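PDB 6H5L: conserved hypothetical cytochrome protein from Kuenenia stuttgartiensis, which probably carries electrons through two covalently bound c-type hemes, as part of a large multiheme reductase complex of an anammox bacterium. Local coordinates for residues G47-L59 against Y184-M196. Sequence-based numbering, arbitrary orientation.
With HEC (heme c), chain K.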
# COMPACT_ATOMS: atom_id res chain seq x y z
N GLY B 47 -45.06 19.15 32.08
CA GLY B 47 -45.94 18.79 31.00
C GLY B 47 -45.34 18.95 29.62
O GLY B 47 -46.09 19.05 28.64
N ALA B 48 -44.02 18.98 29.52
CA ALA B 48 -43.31 19.17 28.26
C ALA B 48 -42.69 17.84 27.85
O ALA B 48 -41.73 17.37 28.48
CB ALA B 48 -42.24 20.26 28.38
N TYR B 49 -43.23 17.23 26.80
CA TYR B 49 -42.76 15.96 26.28
C TYR B 49 -42.15 16.17 24.90
O TYR B 49 -42.75 16.82 24.04
CB TYR B 49 -43.90 14.94 26.21
CG TYR B 49 -44.34 14.41 27.57
CD1 TYR B 49 -44.96 15.25 28.49
CD2 TYR B 49 -44.15 13.08 27.91
CE1 TYR B 49 -45.37 14.78 29.72
CE2 TYR B 49 -44.56 12.60 29.15
CZ TYR B 49 -45.16 13.45 30.05
OH TYR B 49 -45.57 12.98 31.27
N LYS B 50 -40.94 15.62 24.70
CA LYS B 50 -40.23 15.83 23.45
C LYS B 50 -40.94 15.15 22.28
O LYS B 50 -40.95 15.68 21.16
CB LYS B 50 -38.79 15.33 23.55
CG LYS B 50 -37.88 16.14 24.44
CD LYS B 50 -36.45 15.64 24.31
CE LYS B 50 -35.50 16.34 25.28
NZ LYS B 50 -34.12 15.79 25.15
N PHE B 51 -41.52 13.97 22.51
CA PHE B 51 -41.92 13.06 21.45
C PHE B 51 -43.43 12.85 21.50
O PHE B 51 -43.94 12.14 22.38
CB PHE B 51 -41.15 11.76 21.57
CG PHE B 51 -39.69 11.96 21.86
CD1 PHE B 51 -38.88 12.61 20.94
CD2 PHE B 51 -39.13 11.54 23.05
CE1 PHE B 51 -37.54 12.81 21.20
CE2 PHE B 51 -37.79 11.74 23.32
CZ PHE B 51 -37.00 12.38 22.40
N ARG B 52 -44.14 13.48 20.57
CA ARG B 52 -45.59 13.46 20.52
C ARG B 52 -46.05 13.21 19.09
O ARG B 52 -45.26 13.21 18.14
CB ARG B 52 -46.18 14.79 21.02
CG ARG B 52 -45.92 15.10 22.48
CD ARG B 52 -45.95 16.60 22.74
NE ARG B 52 -44.69 17.22 22.35
CZ ARG B 52 -44.48 17.84 21.20
NH1 ARG B 52 -45.45 17.95 20.31
NH2 ARG B 52 -43.29 18.37 20.93
N THR B 53 -47.35 12.99 18.95
CA THR B 53 -48.04 13.10 17.67
C THR B 53 -48.89 14.36 17.60
O THR B 53 -49.65 14.54 16.64
CB THR B 53 -48.90 11.86 17.43
OG1 THR B 53 -49.77 11.66 18.55
CG2 THR B 53 -48.03 10.63 17.25
N THR B 54 -48.77 15.24 18.59
CA THR B 54 -49.52 16.47 18.72
C THR B 54 -48.65 17.68 18.36
O THR B 54 -47.42 17.61 18.42
CB THR B 54 -50.04 16.62 20.15
OG1 THR B 54 -48.94 16.73 21.05
CG2 THR B 54 -50.87 15.40 20.53
N PRO B 55 -49.26 18.80 17.96
CA PRO B 55 -48.48 19.97 17.57
C PRO B 55 -47.66 20.54 18.72
O PRO B 55 -47.76 20.13 19.87
CB PRO B 55 -49.54 20.97 17.10
CG PRO B 55 -50.71 20.12 16.71
CD PRO B 55 -50.70 18.98 17.68
N SER B 56 -46.83 21.53 18.37
CA SER B 56 -45.92 22.15 19.32
C SER B 56 -46.69 22.87 20.43
O SER B 56 -47.64 23.61 20.16
CB SER B 56 -44.99 23.13 18.60
OG SER B 56 -44.17 23.83 19.52
N GLY B 57 -46.27 22.65 21.67
CA GLY B 57 -46.91 23.24 22.82
C GLY B 57 -48.02 22.41 23.42
O GLY B 57 -48.45 22.69 24.55
N SER B 58 -48.49 21.39 22.71
CA SER B 58 -49.57 20.55 23.20
C SER B 58 -49.05 19.49 24.16
O SER B 58 -47.86 19.14 24.17
CB SER B 58 -50.31 19.89 22.03
OG SER B 58 -51.12 18.82 22.48
N LEU B 59 -49.96 18.97 24.97
CA LEU B 59 -49.67 17.81 25.79
C LEU B 59 -49.53 16.58 24.89
O LEU B 59 -49.99 16.58 23.75
CB LEU B 59 -50.79 17.58 26.81
CG LEU B 59 -51.16 18.73 27.74
CD1 LEU B 59 -52.41 18.37 28.52
CD2 LEU B 59 -50.02 19.06 28.68
N TYR B 184 -40.06 12.53 10.26
CA TYR B 184 -41.05 13.47 9.73
C TYR B 184 -41.95 13.99 10.84
O TYR B 184 -42.35 15.16 10.82
CB TYR B 184 -41.87 12.80 8.63
CG TYR B 184 -43.09 13.60 8.19
CD1 TYR B 184 -42.97 14.60 7.24
CD2 TYR B 184 -44.34 13.35 8.73
CE1 TYR B 184 -44.07 15.33 6.84
CE2 TYR B 184 -45.45 14.08 8.34
CZ TYR B 184 -45.31 15.07 7.39
OH TYR B 184 -46.41 15.79 6.99
N LEU B 185 -42.30 13.13 11.80
CA LEU B 185 -43.14 13.57 12.91
C LEU B 185 -42.45 14.65 13.73
O LEU B 185 -43.08 15.63 14.14
CB LEU B 185 -43.50 12.38 13.80
CG LEU B 185 -44.78 11.61 13.44
CD1 LEU B 185 -44.89 10.35 14.28
CD2 LEU B 185 -46.00 12.50 13.64
N ARG B 186 -41.14 14.48 13.99
CA ARG B 186 -40.41 15.47 14.78
C ARG B 186 -40.44 16.84 14.13
O ARG B 186 -40.63 17.86 14.80
CB ARG B 186 -38.97 15.01 14.99
CG ARG B 186 -38.81 13.63 15.61
CD ARG B 186 -39.24 13.59 17.07
NE ARG B 186 -40.67 13.36 17.23
CZ ARG B 186 -41.24 12.16 17.21
NH1 ARG B 186 -40.49 11.08 17.03
NH2 ARG B 186 -42.55 12.04 17.37
N PHE B 187 -40.26 16.89 12.80
CA PHE B 187 -40.28 18.17 12.10
C PHE B 187 -41.68 18.75 12.01
O PHE B 187 -41.83 19.96 11.85
CB PHE B 187 -39.70 18.00 10.69
CG PHE B 187 -38.30 17.45 10.66
CD1 PHE B 187 -37.47 17.55 11.76
CD2 PHE B 187 -37.82 16.84 9.52
CE1 PHE B 187 -36.19 17.04 11.73
CE2 PHE B 187 -36.53 16.33 9.48
CZ PHE B 187 -35.72 16.43 10.59
N THR B 188 -42.71 17.91 12.12
CA THR B 188 -44.09 18.37 12.06
C THR B 188 -44.66 18.73 13.42
O THR B 188 -45.61 19.52 13.50
CB THR B 188 -44.97 17.28 11.41
OG1 THR B 188 -44.32 16.79 10.23
CG2 THR B 188 -46.33 17.85 11.02
N THR B 189 -44.09 18.21 14.51
CA THR B 189 -44.60 18.45 15.85
C THR B 189 -43.70 19.34 16.70
O THR B 189 -44.21 20.05 17.57
CB THR B 189 -44.81 17.13 16.59
OG1 THR B 189 -43.56 16.43 16.68
CG2 THR B 189 -45.82 16.27 15.86
N GLY B 190 -42.40 19.32 16.47
CA GLY B 190 -41.48 20.02 17.34
C GLY B 190 -41.27 19.29 18.65
O GLY B 190 -42.07 18.46 19.08
N LEU B 191 -40.14 19.59 19.29
CA LEU B 191 -39.74 18.94 20.53
C LEU B 191 -39.97 19.93 21.67
O LEU B 191 -39.17 20.84 21.89
CB LEU B 191 -38.28 18.48 20.46
CG LEU B 191 -38.01 17.16 19.74
CD1 LEU B 191 -38.27 17.26 18.24
CD2 LEU B 191 -36.60 16.67 20.01
N ASN B 192 -41.08 19.74 22.39
CA ASN B 192 -41.45 20.63 23.49
C ASN B 192 -40.39 20.61 24.58
O ASN B 192 -39.95 19.54 25.03
CB ASN B 192 -42.80 20.22 24.06
CG ASN B 192 -43.95 20.50 23.11
OD1 ASN B 192 -43.75 20.91 21.97
ND2 ASN B 192 -45.17 20.29 23.59
N GLY B 193 -39.98 21.80 25.02
CA GLY B 193 -38.99 21.95 26.07
C GLY B 193 -37.57 22.15 25.58
O GLY B 193 -36.69 22.40 26.41
N THR B 194 -37.33 22.06 24.28
CA THR B 194 -36.02 22.19 23.68
C THR B 194 -36.03 23.29 22.64
O THR B 194 -37.09 23.65 22.12
CB THR B 194 -35.58 20.86 23.04
OG1 THR B 194 -36.31 20.65 21.83
CG2 THR B 194 -35.82 19.70 23.98
N PRO B 195 -34.86 23.86 22.31
CA PRO B 195 -34.81 24.86 21.23
C PRO B 195 -35.08 24.30 19.85
O PRO B 195 -35.04 25.07 18.87
CB PRO B 195 -33.38 25.42 21.34
CG PRO B 195 -32.61 24.33 21.99
CD PRO B 195 -33.56 23.70 22.96
N MET B 196 -35.35 23.00 19.72
CA MET B 196 -35.73 22.39 18.45
C MET B 196 -37.21 22.62 18.21
O MET B 196 -38.05 21.96 18.84
CB MET B 196 -35.41 20.89 18.47
CG MET B 196 -35.84 20.14 17.22
SD MET B 196 -34.84 20.53 15.77
CE MET B 196 -35.80 19.72 14.49
FE HEC K . -32.59 20.14 15.51
CHA HEC K . -33.18 17.52 17.65
CHB HEC K . -33.11 18.05 12.83
CHC HEC K . -32.36 22.81 13.37
CHD HEC K . -31.35 22.05 18.06
NA HEC K . -33.12 18.16 15.28
C1A HEC K . -33.19 17.23 16.30
C2A HEC K . -33.29 15.91 15.70
C3A HEC K . -33.27 16.06 14.37
C4A HEC K . -33.16 17.47 14.08
CMA HEC K . -33.35 14.93 13.32
CAA HEC K . -33.39 14.58 16.48
CBA HEC K . -34.83 14.05 16.45
CGA HEC K . -34.91 12.78 17.25
O1A HEC K . -33.90 12.41 17.90
O2A HEC K . -35.99 12.13 17.23
NB HEC K . -32.64 20.38 13.46
C1B HEC K . -33.03 19.40 12.57
C2B HEC K . -33.36 20.04 11.31
C3B HEC K . -33.15 21.36 11.45
C4B HEC K . -32.70 21.60 12.81
CMB HEC K . -33.83 19.29 10.05
CAB HEC K . -33.35 22.47 10.39
CBB HEC K . -34.81 22.58 9.90
NC HEC K . -31.93 22.06 15.67
C1C HEC K . -32.00 23.03 14.68
C2C HEC K . -31.75 24.32 15.29
C3C HEC K . -31.34 24.09 16.55
C4C HEC K . -31.53 22.68 16.84
CMC HEC K . -31.56 25.63 14.50
CAC HEC K . -30.88 25.16 17.57
CBC HEC K . -32.06 26.09 17.95
ND HEC K . -32.29 19.82 17.55
C1D HEC K . -31.80 20.80 18.41
C2D HEC K . -31.83 20.27 19.76
C3D HEC K . -32.40 18.85 19.63
C4D HEC K . -32.66 18.66 18.22
CMD HEC K . -31.38 20.98 21.05
CAD HEC K . -32.66 17.83 20.77
CBD HEC K . -31.36 17.09 21.09
CGD HEC K . -31.56 16.20 22.29
O1D HEC K . -32.73 16.01 22.72
O2D HEC K . -30.55 15.68 22.83
O HOH W 1 -42.10 14.84 18.74
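Asn192 reaches into the loop 47-59 and lays its amide over one face of the Arg52 guanidinium, the two planes 16° apart. From the base of Asn192 outward, its CB lies 3.4 Å from Tyr49 O, and CG, beside the backbone N (chi1 -70°), turns the amide onto Arg52. Asn192 OD1 accepts from Gly57 N (3.1 Å), straight at the hydrogen but nearly side-on to the C=O and tilted from its plane; ND2 comes close to Ser58 O. A short amide suits this place, flat enough to stack and able to accept from the turn Pro55-Ser58. Arg52 NE donates to Tyr49 O (2.6 Å) within the guanidinium plane. An alanine in place of Asn192 would strip the stacked group from Arg52 and is likely to leave Gly57 N without its acceptor. Between the segments, one water donates to Lys50 O and Thr189 OG1 and accepts from Arg52 N and Arg186 NE. A long, straight lysine suits position 50: passing Thr194 CG2, Lys50 NZ donates to propionate O1D of the Met196-ligated heme (2.8 Å) and also to O1D of the other heme c. Met196, opposite His142, completes the His/Met ligation of a class I-like cytochrome c domain, and the contact joins this diheme protein's two heme domains.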